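Local coordinates for protein alpha,alpha-trehalose-phosphate synthase (UDP-forming) (Burkholderia xenovorans, PDB 5V0T) that belongs to glycosyltransferase family 20 and has a two-domain GT-B fold, here with uridine-5'-diphosphate and 6-O-phosphono-alpha-D-glucopyranose bound, at residues Q171-V176 and C204-N209; L122-V127 and R151-K156; E292-H297 and A426-L431. All coordinates share one frame; numbering follows the deposited sequence.

Interaction 1: Q171-V176 and C204-N209; sequences QVLLAV and CDYIVN
Tyr206, on helix 197-209, meets two leucines of the segment 171-176 through its aromatic ring. Its CB points toward 171-176, and chi1 near 180° (-177°), with CG beside the carbonyl carbon, carries the ring on in that direction. The CD2 and CE2 atoms do the touching. CD2 meets CD2 of Leu173 at 3.7 Å, and the two side chains cross at about a right angle. Next along the ring, CE2 is shared: CD2 of Leu173 and CD2 of Leu174 each lie 4.0 Å from Tyr206 CE2. Both methyls approach the ring on a slant. At the tip, OH is hydrogen-bonded to His179 ND1, and Leu174 also touches His179. The turn from Leu173 to Val176 is of type I, closed by Val176 N to Leu173 O at 2.9 Å, and its first two residues are the leucines that share the ring. Phe98 of helix 79-98 packs on Leu173, while Val183 of helix 179-186 touches Tyr206. No hydrogen bond joins the two segments. Cohesion here is thus apolar, between methyl groups and aromatic carbons, and the phenol oxygen of the buried Tyr206 is satisfied by His179 rather than by the leucine segment.

Interaction 2: L122-V127 and R151-K156; sequences LAQQLV and RAAGVK
Val155, which meets Val127 across the contact, offers its carbonyl O to Arg151, whose NH1 is held by two backbone oxygens: Val155 O and, just beyond the segment, Asn157 O. From Arg151 NH1 to Val155 O is 2.9 Å, with a moderately bent N-H...O angle of 145°. The oxygen lies close to the guanidinium plane, whereas the donor stands 48° out of the plane of the carbonyl. NH2 of the same arginine forms a salt bridge with Asp190 OD2, so the guanidinium group clasps the chain leaving helix 146-152, and Asp190 probably offsets its charge.

Across the contact with 122-127, apolar groups are joined by one glutamine amide. CG2 of Val127 is the shared methyl, 3.8 Å from CG2 of Val155 and 4.0 Å from CB of Ala153. The two valines run past each other in opposite directions and touch through one branch each. Gln124 NE2 lies 3.5 Å from Ala153 CB, a van der Waals contact of amide nitrogen with methyl; no hydrogen bond crosses the segments. A bend at chi2 (-44°) brings this end back toward the alanine, although the glutamine's CB does not itself point across. Alongside, Ala123 packs on Phe146 and Leu150 of the facing helix.

Backbone hydrogen bonds from Gly154 N to Arg151 O (3.0 Å) and from Val155 N to Leu150 O form a Schellman motif, with Gly154 as its C-prime residue at positive phi. The motif ends the helix, and Ala153 and Val155 on either side of Gly154 both point toward 122-127. Helix 146-152 connects the adjacent parallel strands 135-139 and 159-162, and the contact therefore joins part of a beta-alpha-beta crossover to the preceding helix in the Rossmann-like N-terminal domain of a GT-B protein.

Interaction 3: E292-H297 and A426-L431; sequences ERLLEH and ALARAL
Leu294 projects from helix 284-297 onto three residues of helix 420-432, straddling them with its two methyl groups. Its CG lies anti to the backbone N (chi1 174°), which sends the fork out toward the other helix. One prong, CD1, comes to 4.0 Å from Ala428 CB. The other, CD2, meets two leucines one helical turn apart: it is 4.1 Å from CB of Leu427 and 4.0 Å from CD1 of Leu431. Leu294 lies at a slant to both leucines; it meets Leu427 chiefly at CB and Leu431 methyl to methyl. The short helical segments pass at a steep angle of -74° with their axes 10.3 Å apart, and the contact is concentrated around this one leucine. Arg293 NH1 also forms a salt bridge with Asp421 OD1, a polar link between the same two helices. Elsewhere on helix 284-297, Glu292 bridges to Arg334 and Arg338 of helix 319-339. Helix 420-432 in turn rests on the parallel sheet of the C-terminal domain, with Leu427 on Tyr370 and Leu431 on Val368 of strand 368-371, and Ala426 against Val398 of strand 396-400 and Val415 of strand 413-415.

Interactions 1 and 2 belong to the N-terminal domain of the GT-B fold and interaction 3 to the C-terminal domain. Centres of interactions 1 and 2 are about 28 Å apart, with nearest atoms about 16 Å apart. Interactions 2 and 3 lie on opposite sides of the chain's centre, about 54 Å between centres, and the centres of interactions 1 and 3 are about 38 Å apart. None touches another, and they follow in series along the chain. The pocket of 6-O-phosphono-alpha-D-glucopyranose draws on the chain around and between these segments: Asp140 and His142 fall between the segments of interaction 2, His164 and Ile165 between interaction 2 and interaction 1, and Arg315 between the segments of interaction 3.

Interaction 1: Q171-V176 and C204-N209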
ATOM      1  N   GLN A 171      -5.736 -21.088  -2.819  1.00 20.90           N
ATOM      2  CA  GLN A 171      -5.378 -21.745  -4.079  1.00 20.61           C
ATOM      3  C   GLN A 171      -4.311 -20.972  -4.833  1.00 23.52           C
ATOM      4  O   GLN A 171      -3.528 -21.561  -5.588  1.00 21.23           O
ATOM      5  CB  GLN A 171      -6.608 -21.911  -4.982  1.00 17.34           C
ATOM      6  CG  GLN A 171      -7.503 -23.066  -4.606  1.00 21.87           C
ATOM      7  CD  GLN A 171      -6.763 -24.399  -4.718  1.00 34.89           C
ATOM      8  OE1 GLN A 171      -6.096 -24.665  -5.717  1.00 33.17           O
ATOM      9  NE2 GLN A 171      -6.837 -25.208  -3.675  1.00 31.22           N
ATOM     10  N   VAL A 172      -4.308 -19.653  -4.688  1.00 17.27           N
ATOM     11  CA  VAL A 172      -3.305 -18.803  -5.316  1.00 21.26           C
ATOM     12  C   VAL A 172      -1.985 -18.869  -4.547  1.00 24.92           C
ATOM     13  O   VAL A 172      -0.906 -18.905  -5.149  1.00 25.24           O
ATOM     14  CB  VAL A 172      -3.854 -17.365  -5.412  1.00 23.95           C
ATOM     15  CG1 VAL A 172      -2.755 -16.378  -5.763  1.00 23.10           C
ATOM     16  CG2 VAL A 172      -5.006 -17.304  -6.444  1.00 23.09           C
ATOM     17  N   LEU A 173      -2.053 -18.937  -3.216  1.00 20.47           N
ATOM     18  CA  LEU A 173      -0.841 -19.038  -2.402  1.00 19.67           C
ATOM     19  C   LEU A 173      -0.081 -20.339  -2.682  1.00 22.10           C
ATOM     20  O   LEU A 173       1.151 -20.373  -2.576  1.00 22.17           O
ATOM     21  CB  LEU A 173      -1.208 -18.937  -0.923  1.00 15.27           C
ATOM     22  CG  LEU A 173      -0.062 -19.031   0.102  1.00 14.24           C
ATOM     23  CD1 LEU A 173       0.936 -17.889  -0.111  1.00 18.24           C
ATOM     24  CD2 LEU A 173      -0.616 -19.005   1.514  1.00 19.08           C
ATOM     25  N   LEU A 174      -0.785 -21.401  -3.081  1.00 24.13           N
ATOM     26  CA  LEU A 174      -0.132 -22.675  -3.390  1.00 28.83           C
ATOM     27  C   LEU A 174       0.903 -22.561  -4.504  1.00 27.76           C
ATOM     28  O   LEU A 174       1.760 -23.444  -4.621  1.00 28.53           O
ATOM     29  CB  LEU A 174      -1.161 -23.733  -3.784  1.00 22.79           C
ATOM     30  CG  LEU A 174      -2.162 -24.145  -2.705  1.00 23.65           C
ATOM     31  CD1 LEU A 174      -3.130 -25.211  -3.256  1.00 24.74           C
ATOM     32  CD2 LEU A 174      -1.444 -24.625  -1.467  1.00 26.27           C
ATOM     33  N   ALA A 175       0.833 -21.510  -5.328  1.00 27.36           N
ATOM     34  CA  ALA A 175       1.835 -21.300  -6.365  1.00 32.37           C
ATOM     35  C   ALA A 175       3.203 -20.943  -5.792  1.00 30.07           C
ATOM     36  O   ALA A 175       4.210 -21.112  -6.485  1.00 30.87           O
ATOM     37  CB  ALA A 175       1.391 -20.194  -7.329  1.00 30.33           C
ATOM     38  N   VAL A 176       3.261 -20.429  -4.570  1.00 27.29           N
ATOM     39  CA  VAL A 176       4.535 -20.131  -3.913  1.00 27.47           C
ATOM     40  C   VAL A 176       5.064 -21.453  -3.371  1.00 21.34           C
ATOM     41  O   VAL A 176       4.475 -21.995  -2.430  1.00 21.97           O
ATOM     42  CB  VAL A 176       4.363 -19.089  -2.792  1.00 17.62           C
ATOM     43  CG1 VAL A 176       5.688 -18.804  -2.094  1.00 18.80           C
ATOM     44  CG2 VAL A 176       3.758 -17.796  -3.338  1.00 20.46           C
ATOM     45  N   CYS A 204      -7.383 -18.043   6.911  1.00 17.86           N
ATOM     46  CA  CYS A 204      -8.039 -19.149   7.609  1.00 22.42           C
ATOM     47  C   CYS A 204      -8.357 -20.300   6.669  1.00 20.82           C
ATOM     48  O   CYS A 204      -8.282 -21.469   7.073  1.00 21.62           O
ATOM     49  CB  CYS A 204      -9.318 -18.665   8.294  1.00 24.75           C
ATOM     50  SG  CYS A 204      -9.013 -17.460   9.601  1.00 25.38           S
ATOM     51  N   ASP A 205      -8.695 -19.990   5.418  1.00 20.22           N
ATOM     52  CA  ASP A 205      -8.944 -21.038   4.431  1.00 23.63           C
ATOM     53  C   ASP A 205      -7.701 -21.907   4.226  1.00 25.23           C
ATOM     54  O   ASP A 205      -7.800 -23.136   4.141  1.00 22.70           O
ATOM     55  CB  ASP A 205      -9.385 -20.397   3.112  1.00 24.58           C
ATOM     56  CG  ASP A 205      -9.960 -21.398   2.131  1.00 42.27           C
ATOM     57  OD1 ASP A 205     -10.849 -22.180   2.527  1.00 50.49           O
ATOM     58  OD2 ASP A 205      -9.544 -21.391   0.956  1.00 44.47           O
ATOM     59  N   TYR A 206      -6.518 -21.285   4.146  1.00 22.89           N
ATOM     60  CA  TYR A 206      -5.288 -22.070   4.051  1.00 22.85           C
ATOM     61  C   TYR A 206      -5.080 -22.913   5.306  1.00 19.49           C
ATOM     62  O   TYR A 206      -4.789 -24.114   5.223  1.00 23.14           O
ATOM     63  CB  TYR A 206      -4.082 -21.152   3.809  1.00 19.99           C
ATOM     64  CG  TYR A 206      -2.788 -21.933   3.618  1.00 23.65           C
ATOM     65  CD1 TYR A 206      -2.063 -22.405   4.713  1.00 27.04           C
ATOM     66  CD2 TYR A 206      -2.304 -22.212   2.346  1.00 21.75           C
ATOM     67  CE1 TYR A 206      -0.899 -23.139   4.550  1.00 27.16           C
ATOM     68  CE2 TYR A 206      -1.130 -22.929   2.173  1.00 18.24           C
ATOM     69  CZ  TYR A 206      -0.429 -23.389   3.282  1.00 25.46           C
ATOM     70  OH  TYR A 206       0.730 -24.122   3.123  1.00 27.05           O
ATOM     71  N   ILE A 207      -5.216 -22.295   6.484  1.00 25.10           N
ATOM     72  CA  ILE A 207      -5.018 -23.019   7.746  1.00 24.47           C
ATOM     73  C   ILE A 207      -5.895 -24.268   7.798  1.00 27.86           C
ATOM     74  O   ILE A 207      -5.434 -25.368   8.152  1.00 27.32           O
ATOM     75  CB  ILE A 207      -5.302 -22.088   8.941  1.00 25.69           C
ATOM     76  CG1 ILE A 207      -4.245 -20.973   9.040  1.00 22.39           C
ATOM     77  CG2 ILE A 207      -5.413 -22.893  10.232  1.00 24.89           C
ATOM     78  CD1 ILE A 207      -2.853 -21.465   9.386  1.00 20.74           C
ATOM     79  N   VAL A 208      -7.179 -24.119   7.451  1.00 24.31           N
ATOM     80  CA  VAL A 208      -8.114 -25.239   7.588  1.00 26.14           C
ATOM     81  C   VAL A 208      -7.916 -26.265   6.476  1.00 26.00           C
ATOM     82  O   VAL A 208      -7.899 -27.473   6.729  1.00 28.68           O
ATOM     83  CB  VAL A 208      -9.564 -24.713   7.627  1.00 32.25           C
ATOM     84  CG1 VAL A 208     -10.555 -25.857   7.498  1.00 34.01           C
ATOM     85  CG2 VAL A 208      -9.807 -23.923   8.913  1.00 28.77           C
ATOM     86  N   ASN A 209      -7.736 -25.808   5.237  1.00 30.48           N
ATOM     87  CA  ASN A 209      -7.789 -26.697   4.084  1.00 34.68           C
ATOM     88  C   ASN A 209      -6.425 -27.116   3.552  1.00 35.12           C
ATOM     89  O   ASN A 209      -6.354 -28.106   2.819  1.00 29.70           O
ATOM     90  CB  ASN A 209      -8.593 -26.041   2.962  1.00 29.55           C
ATOM     91  CG  ASN A 209     -10.056 -25.970   3.291  1.00 29.95           C
ATOM     92  OD1 ASN A 209     -10.656 -26.978   3.636  1.00 34.26           O
ATOM     93  ND2 ASN A 209     -10.633 -24.776   3.229  1.00 28.85           N
TER

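Interaction 2: L122-V127 and R151-K156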
ATOM      1  N   LEU A 122      18.844  -9.885  10.378  1.00 22.68           N
ATOM      2  CA  LEU A 122      18.180  -8.677  10.856  1.00 28.19           C
ATOM      3  C   LEU A 122      17.669  -8.858  12.276  1.00 28.27           C
ATOM      4  O   LEU A 122      17.802  -7.958  13.111  1.00 25.77           O
ATOM      5  CB  LEU A 122      17.028  -8.305   9.919  1.00 24.34           C
ATOM      6  CG  LEU A 122      17.336  -7.637   8.577  1.00 28.75           C
ATOM      7  CD1 LEU A 122      16.057  -7.513   7.745  1.00 28.79           C
ATOM      8  CD2 LEU A 122      17.962  -6.259   8.776  1.00 24.70           C
ATOM      9  N   ALA A 123      17.084 -10.021  12.576  1.00 23.65           N
ATOM     10  CA  ALA A 123      16.659 -10.269  13.947  1.00 22.66           C
ATOM     11  C   ALA A 123      17.843 -10.199  14.910  1.00 29.39           C
ATOM     12  O   ALA A 123      17.723  -9.641  16.005  1.00 29.11           O
ATOM     13  CB  ALA A 123      15.952 -11.622  14.035  1.00 24.61           C
ATOM     14  N   GLN A 124      19.004 -10.735  14.505  1.00 30.29           N
ATOM     15  CA  GLN A 124      20.202 -10.662  15.344  1.00 32.37           C
ATOM     16  C   GLN A 124      20.629  -9.218  15.594  1.00 31.30           C
ATOM     17  O   GLN A 124      21.148  -8.891  16.669  1.00 26.91           O
ATOM     18  CB  GLN A 124      21.365 -11.427  14.706  1.00 38.61           C
ATOM     19  CG  GLN A 124      21.406 -12.921  14.992  1.00 52.20           C
ATOM     20  CD  GLN A 124      21.129 -13.269  16.449  1.00 55.96           C
ATOM     21  OE1 GLN A 124      21.658 -12.647  17.373  1.00 60.09           O
ATOM     22  NE2 GLN A 124      20.289 -14.269  16.656  1.00 56.10           N
ATOM     23  N   GLN A 125      20.462  -8.351  14.602  1.00 30.17           N
ATOM     24  CA  GLN A 125      20.799  -6.950  14.799  1.00 33.31           C
ATOM     25  C   GLN A 125      19.843  -6.288  15.786  1.00 32.97           C
ATOM     26  O   GLN A 125      20.250  -5.399  16.543  1.00 31.22           O
ATOM     27  CB  GLN A 125      20.782  -6.213  13.456  1.00 33.52           C
ATOM     28  CG  GLN A 125      21.746  -6.759  12.427  1.00 32.84           C
ATOM     29  CD  GLN A 125      23.171  -6.808  12.930  1.00 48.31           C
ATOM     30  OE1 GLN A 125      23.833  -7.836  12.828  1.00 56.42           O
ATOM     31  NE2 GLN A 125      23.655  -5.697  13.474  1.00 51.33           N
ATOM     32  N   LEU A 126      18.579  -6.715  15.800  1.00 28.74           N
ATOM     33  CA  LEU A 126      17.596  -6.107  16.688  1.00 23.83           C
ATOM     34  C   LEU A 126      17.787  -6.544  18.140  1.00 28.03           C
ATOM     35  O   LEU A 126      17.627  -5.726  19.058  1.00 26.30           O
ATOM     36  CB  LEU A 126      16.182  -6.434  16.197  1.00 22.24           C
ATOM     37  CG  LEU A 126      15.026  -5.931  17.061  1.00 27.16           C
ATOM     38  CD1 LEU A 126      15.041  -4.401  17.109  1.00 23.84           C
ATOM     39  CD2 LEU A 126      13.658  -6.484  16.584  1.00 25.23           C
ATOM     40  N   VAL A 127      18.147  -7.817  18.369  1.00 24.18           N
ATOM     41  CA  VAL A 127      18.162  -8.360  19.734  1.00 27.66           C
ATOM     42  C   VAL A 127      18.895  -7.464  20.731  1.00 32.40           C
ATOM     43  O   VAL A 127      18.332  -7.185  21.798  1.00 31.14           O
ATOM     44  CB  VAL A 127      18.695  -9.802  19.728  1.00 27.47           C
ATOM     45  CG1 VAL A 127      19.054 -10.252  21.159  1.00 27.81           C
ATOM     46  CG2 VAL A 127      17.651 -10.742  19.105  1.00 29.02           C
ATOM     47  N   ARG A 151      12.315 -15.701  18.212  1.00 24.03           N
ATOM     48  CA  ARG A 151      12.114 -16.729  19.228  1.00 31.02           C
ATOM     49  C   ARG A 151      13.314 -17.666  19.313  1.00 34.12           C
ATOM     50  O   ARG A 151      13.736 -18.058  20.410  1.00 31.63           O
ATOM     51  CB  ARG A 151      10.839 -17.521  18.919  1.00 27.12           C
ATOM     52  CG  ARG A 151       9.557 -16.694  18.967  1.00 28.66           C
ATOM     53  CD  ARG A 151       9.014 -16.624  20.389  1.00 43.23           C
ATOM     54  NE  ARG A 151       7.740 -15.910  20.494  1.00 44.26           N
ATOM     55  CZ  ARG A 151       7.593 -14.729  21.090  1.00 48.13           C
ATOM     56  NH1 ARG A 151       8.638 -14.120  21.636  1.00 44.59           N
ATOM     57  NH2 ARG A 151       6.399 -14.152  21.142  1.00 50.72           N
ATOM     58  N   ALA A 152      13.870 -18.043  18.166  1.00 31.88           N
ATOM     59  CA  ALA A 152      15.057 -18.890  18.166  1.00 33.77           C
ATOM     60  C   ALA A 152      16.233 -18.193  18.832  1.00 34.96           C
ATOM     61  O   ALA A 152      17.102 -18.856  19.407  1.00 36.89           O
ATOM     62  CB  ALA A 152      15.408 -19.292  16.733  1.00 31.65           C
ATOM     63  N   ALA A 153      16.265 -16.858  18.796  1.00 32.81           N
ATOM     64  CA  ALA A 153      17.315 -16.072  19.438  1.00 33.84           C
ATOM     65  C   ALA A 153      17.033 -15.771  20.910  1.00 36.75           C
ATOM     66  O   ALA A 153      17.760 -14.976  21.521  1.00 34.79           O
ATOM     67  CB  ALA A 153      17.532 -14.764  18.674  1.00 36.10           C
ATOM     68  N   GLY A 154      16.016 -16.390  21.502  1.00 30.32           N
ATOM     69  CA  GLY A 154      15.761 -16.213  22.916  1.00 32.43           C
ATOM     70  C   GLY A 154      14.774 -15.118  23.256  1.00 35.38           C
ATOM     71  O   GLY A 154      14.505 -14.897  24.442  1.00 30.37           O
ATOM     72  N   VAL A 155      14.211 -14.441  22.261  1.00 28.52           N
ATOM     73  CA  VAL A 155      13.340 -13.302  22.527  1.00 31.09           C
ATOM     74  C   VAL A 155      12.008 -13.793  23.074  1.00 33.19           C
ATOM     75  O   VAL A 155      11.375 -14.689  22.502  1.00 30.37           O
ATOM     76  CB  VAL A 155      13.155 -12.469  21.250  1.00 26.43           C
ATOM     77  CG1 VAL A 155      12.074 -11.376  21.435  1.00 26.64           C
ATOM     78  CG2 VAL A 155      14.485 -11.868  20.841  1.00 32.43           C
ATOM     79  N   LYS A 156      11.566 -13.184  24.173  1.00 30.06           N
ATOM     80  CA  LYS A 156      10.321 -13.545  24.833  1.00 31.83           C
ATOM     81  C   LYS A 156       9.255 -12.465  24.735  1.00 32.01           C
ATOM     82  O   LYS A 156       8.128 -12.698  25.184  1.00 35.86           O
ATOM     83  CB  LYS A 156      10.564 -13.853  26.315  1.00 33.45           C
ATOM     84  CG  LYS A 156      11.562 -14.974  26.605  1.00 37.84           C
ATOM     85  CD  LYS A 156      11.129 -16.275  25.972  1.00 46.73           C
ATOM     86  CE  LYS A 156      12.117 -17.395  26.282  1.00 56.82           C
ATOM     87  NZ  LYS A 156      11.824 -18.614  25.474  1.00 61.41           N
TER

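Interaction 3: E292-H297 and A426-L431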
ATOM      1  N   GLU A 292      -9.028   6.278 -22.612  1.00 15.26           N
ATOM      2  CA  GLU A 292      -9.129   6.286 -24.069  1.00 19.62           C
ATOM      3  C   GLU A 292     -10.541   5.927 -24.538  1.00 24.03           C
ATOM      4  O   GLU A 292     -11.076   6.553 -25.470  1.00 22.13           O
ATOM      5  CB  GLU A 292      -8.098   5.318 -24.661  1.00 19.01           C
ATOM      6  CG  GLU A 292      -8.216   5.088 -26.167  1.00 18.94           C
ATOM      7  CD  GLU A 292      -7.187   4.068 -26.639  1.00 25.95           C
ATOM      8  OE1 GLU A 292      -6.543   4.286 -27.694  1.00 23.71           O
ATOM      9  OE2 GLU A 292      -6.998   3.069 -25.919  1.00 22.81           O
ATOM     10  N   ARG A 293     -11.150   4.905 -23.928  1.00 17.14           N
ATOM     11  CA  ARG A 293     -12.519   4.526 -24.285  1.00 17.35           C
ATOM     12  C   ARG A 293     -13.499   5.661 -23.981  1.00 16.59           C
ATOM     13  O   ARG A 293     -14.457   5.885 -24.733  1.00 19.12           O
ATOM     14  CB  ARG A 293     -12.910   3.239 -23.538  1.00 17.87           C
ATOM     15  CG  ARG A 293     -14.300   2.675 -23.848  1.00 24.39           C
ATOM     16  CD  ARG A 293     -14.404   2.088 -25.263  1.00 25.72           C
ATOM     17  NE  ARG A 293     -13.302   1.183 -25.579  1.00 32.11           N
ATOM     18  CZ  ARG A 293     -13.255  -0.109 -25.261  1.00 35.63           C
ATOM     19  NH1 ARG A 293     -14.250  -0.699 -24.594  1.00 32.68           N
ATOM     20  NH2 ARG A 293     -12.196  -0.820 -25.604  1.00 42.99           N
ATOM     21  N   LEU A 294     -13.277   6.390 -22.881  1.00 17.28           N
ATOM     22  CA  LEU A 294     -14.095   7.578 -22.612  1.00 20.04           C
ATOM     23  C   LEU A 294     -14.043   8.559 -23.782  1.00 25.54           C
ATOM     24  O   LEU A 294     -15.080   9.036 -24.262  1.00 22.18           O
ATOM     25  CB  LEU A 294     -13.625   8.258 -21.322  1.00 20.23           C
ATOM     26  CG  LEU A 294     -14.292   9.607 -20.996  1.00 25.89           C
ATOM     27  CD1 LEU A 294     -15.774   9.400 -20.656  1.00 31.18           C
ATOM     28  CD2 LEU A 294     -13.564  10.356 -19.872  1.00 22.33           C
ATOM     29  N   LEU A 295     -12.831   8.863 -24.260  1.00 20.97           N
ATOM     30  CA  LEU A 295     -12.675   9.807 -25.357  1.00 19.16           C
ATOM     31  C   LEU A 295     -13.268   9.270 -26.657  1.00 24.13           C
ATOM     32  O   LEU A 295     -13.832  10.042 -27.446  1.00 24.20           O
ATOM     33  CB  LEU A 295     -11.193  10.156 -25.526  1.00 18.76           C
ATOM     34  CG  LEU A 295     -10.522  10.820 -24.313  1.00 19.59           C
ATOM     35  CD1 LEU A 295      -9.050  11.159 -24.585  1.00 16.24           C
ATOM     36  CD2 LEU A 295     -11.293  12.084 -23.867  1.00 18.00           C
ATOM     37  N   GLU A 296     -13.150   7.957 -26.908  1.00 16.43           N
ATOM     38  CA  GLU A 296     -13.721   7.372 -28.123  1.00 22.70           C
ATOM     39  C   GLU A 296     -15.226   7.582 -28.196  1.00 25.02           C
ATOM     40  O   GLU A 296     -15.770   7.884 -29.267  1.00 28.87           O
ATOM     41  CB  GLU A 296     -13.417   5.869 -28.189  1.00 24.53           C
ATOM     42  CG  GLU A 296     -11.958   5.516 -28.463  1.00 25.13           C
ATOM     43  CD  GLU A 296     -11.709   4.019 -28.362  1.00 33.06           C
ATOM     44  OE1 GLU A 296     -12.619   3.290 -27.897  1.00 30.39           O
ATOM     45  OE2 GLU A 296     -10.611   3.572 -28.761  1.00 28.37           O
ATOM     46  N   HIS A 297     -15.920   7.413 -27.068  1.00 24.60           N
ATOM     47  CA  HIS A 297     -17.377   7.398 -27.054  1.00 37.12           C
ATOM     48  C   HIS A 297     -18.003   8.743 -26.715  1.00 36.47           C
ATOM     49  O   HIS A 297     -19.192   8.933 -26.977  1.00 42.08           O
ATOM     50  CB  HIS A 297     -17.890   6.352 -26.050  1.00 41.55           C
ATOM     51  CG  HIS A 297     -17.601   4.937 -26.451  1.00 53.55           C
ATOM     52  ND1 HIS A 297     -17.152   4.598 -27.709  1.00 57.92           N
ATOM     53  CD2 HIS A 297     -17.702   3.774 -25.762  1.00 55.49           C
ATOM     54  CE1 HIS A 297     -16.982   3.290 -27.778  1.00 57.06           C
ATOM     55  NE2 HIS A 297     -17.312   2.767 -26.611  1.00 57.66           N
ATOM     56  N   ALA A 426     -17.836   4.883 -15.484  1.00 20.59           N
ATOM     57  CA  ALA A 426     -17.622   5.495 -14.180  1.00 20.79           C
ATOM     58  C   ALA A 426     -16.960   6.864 -14.311  1.00 22.21           C
ATOM     59  O   ALA A 426     -17.310   7.795 -13.577  1.00 20.23           O
ATOM     60  CB  ALA A 426     -16.780   4.580 -13.287  1.00 15.47           C
ATOM     61  N   LEU A 427     -15.990   7.006 -15.228  1.00 20.76           N
ATOM     62  CA  LEU A 427     -15.383   8.324 -15.440  1.00 20.46           C
ATOM     63  C   LEU A 427     -16.424   9.343 -15.879  1.00 20.05           C
ATOM     64  O   LEU A 427     -16.432  10.485 -15.400  1.00 20.78           O
ATOM     65  CB  LEU A 427     -14.259   8.252 -16.476  1.00 18.84           C
ATOM     66  CG  LEU A 427     -12.980   7.516 -16.065  1.00 19.10           C
ATOM     67  CD1 LEU A 427     -11.966   7.520 -17.227  1.00 22.89           C
ATOM     68  CD2 LEU A 427     -12.354   8.126 -14.821  1.00 17.86           C
ATOM     69  N   ALA A 428     -17.304   8.958 -16.804  1.00 20.73           N
ATOM     70  CA  ALA A 428     -18.328   9.888 -17.268  1.00 23.15           C
ATOM     71  C   ALA A 428     -19.297  10.239 -16.150  1.00 25.32           C
ATOM     72  O   ALA A 428     -19.690  11.404 -15.996  1.00 22.03           O
ATOM     73  CB  ALA A 428     -19.080   9.289 -18.457  1.00 18.99           C
ATOM     74  N   ARG A 429     -19.704   9.238 -15.372  1.00 19.82           N
ATOM     75  CA  ARG A 429     -20.595   9.473 -14.243  1.00 21.62           C
ATOM     76  C   ARG A 429     -19.949  10.407 -13.221  1.00 24.82           C
ATOM     77  O   ARG A 429     -20.588  11.357 -12.743  1.00 24.15           O
ATOM     78  CB  ARG A 429     -20.969   8.131 -13.614  1.00 24.53           C
ATOM     79  CG  ARG A 429     -21.711   8.207 -12.302  1.00 31.21           C
ATOM     80  CD  ARG A 429     -23.197   8.066 -12.502  1.00 43.20           C
ATOM     81  NE  ARG A 429     -23.833   7.683 -11.250  1.00 41.33           N
ATOM     82  CZ  ARG A 429     -24.423   8.525 -10.411  1.00 38.48           C
ATOM     83  NH1 ARG A 429     -24.484   9.842 -10.683  1.00 28.88           N
ATOM     84  NH2 ARG A 429     -24.955   8.041  -9.288  1.00 34.20           N
ATOM     85  N   ALA A 430     -18.675  10.160 -12.888  1.00 23.25           N
ATOM     86  CA  ALA A 430     -17.953  11.023 -11.950  1.00 21.39           C
ATOM     87  C   ALA A 430     -17.889  12.464 -12.447  1.00 23.32           C
ATOM     88  O   ALA A 430     -18.173  13.406 -11.697  1.00 25.69           O
ATOM     89  CB  ALA A 430     -16.536  10.485 -11.728  1.00 16.62           C
ATOM     90  N   LEU A 431     -17.490  12.652 -13.711  1.00 23.70           N
ATOM     91  CA  LEU A 431     -17.298  14.000 -14.238  1.00 26.27           C
ATOM     92  C   LEU A 431     -18.586  14.808 -14.226  1.00 30.11           C
ATOM     93  O   LEU A 431     -18.546  16.030 -14.051  1.00 32.38           O
ATOM     94  CB  LEU A 431     -16.743  13.947 -15.661  1.00 25.21           C
ATOM     95  CG  LEU A 431     -15.288  13.513 -15.811  1.00 23.59           C
ATOM     96  CD1 LEU A 431     -15.077  13.019 -17.230  1.00 22.26           C
ATOM     97  CD2 LEU A 431     -14.330  14.672 -15.472  1.00 24.60           C
TER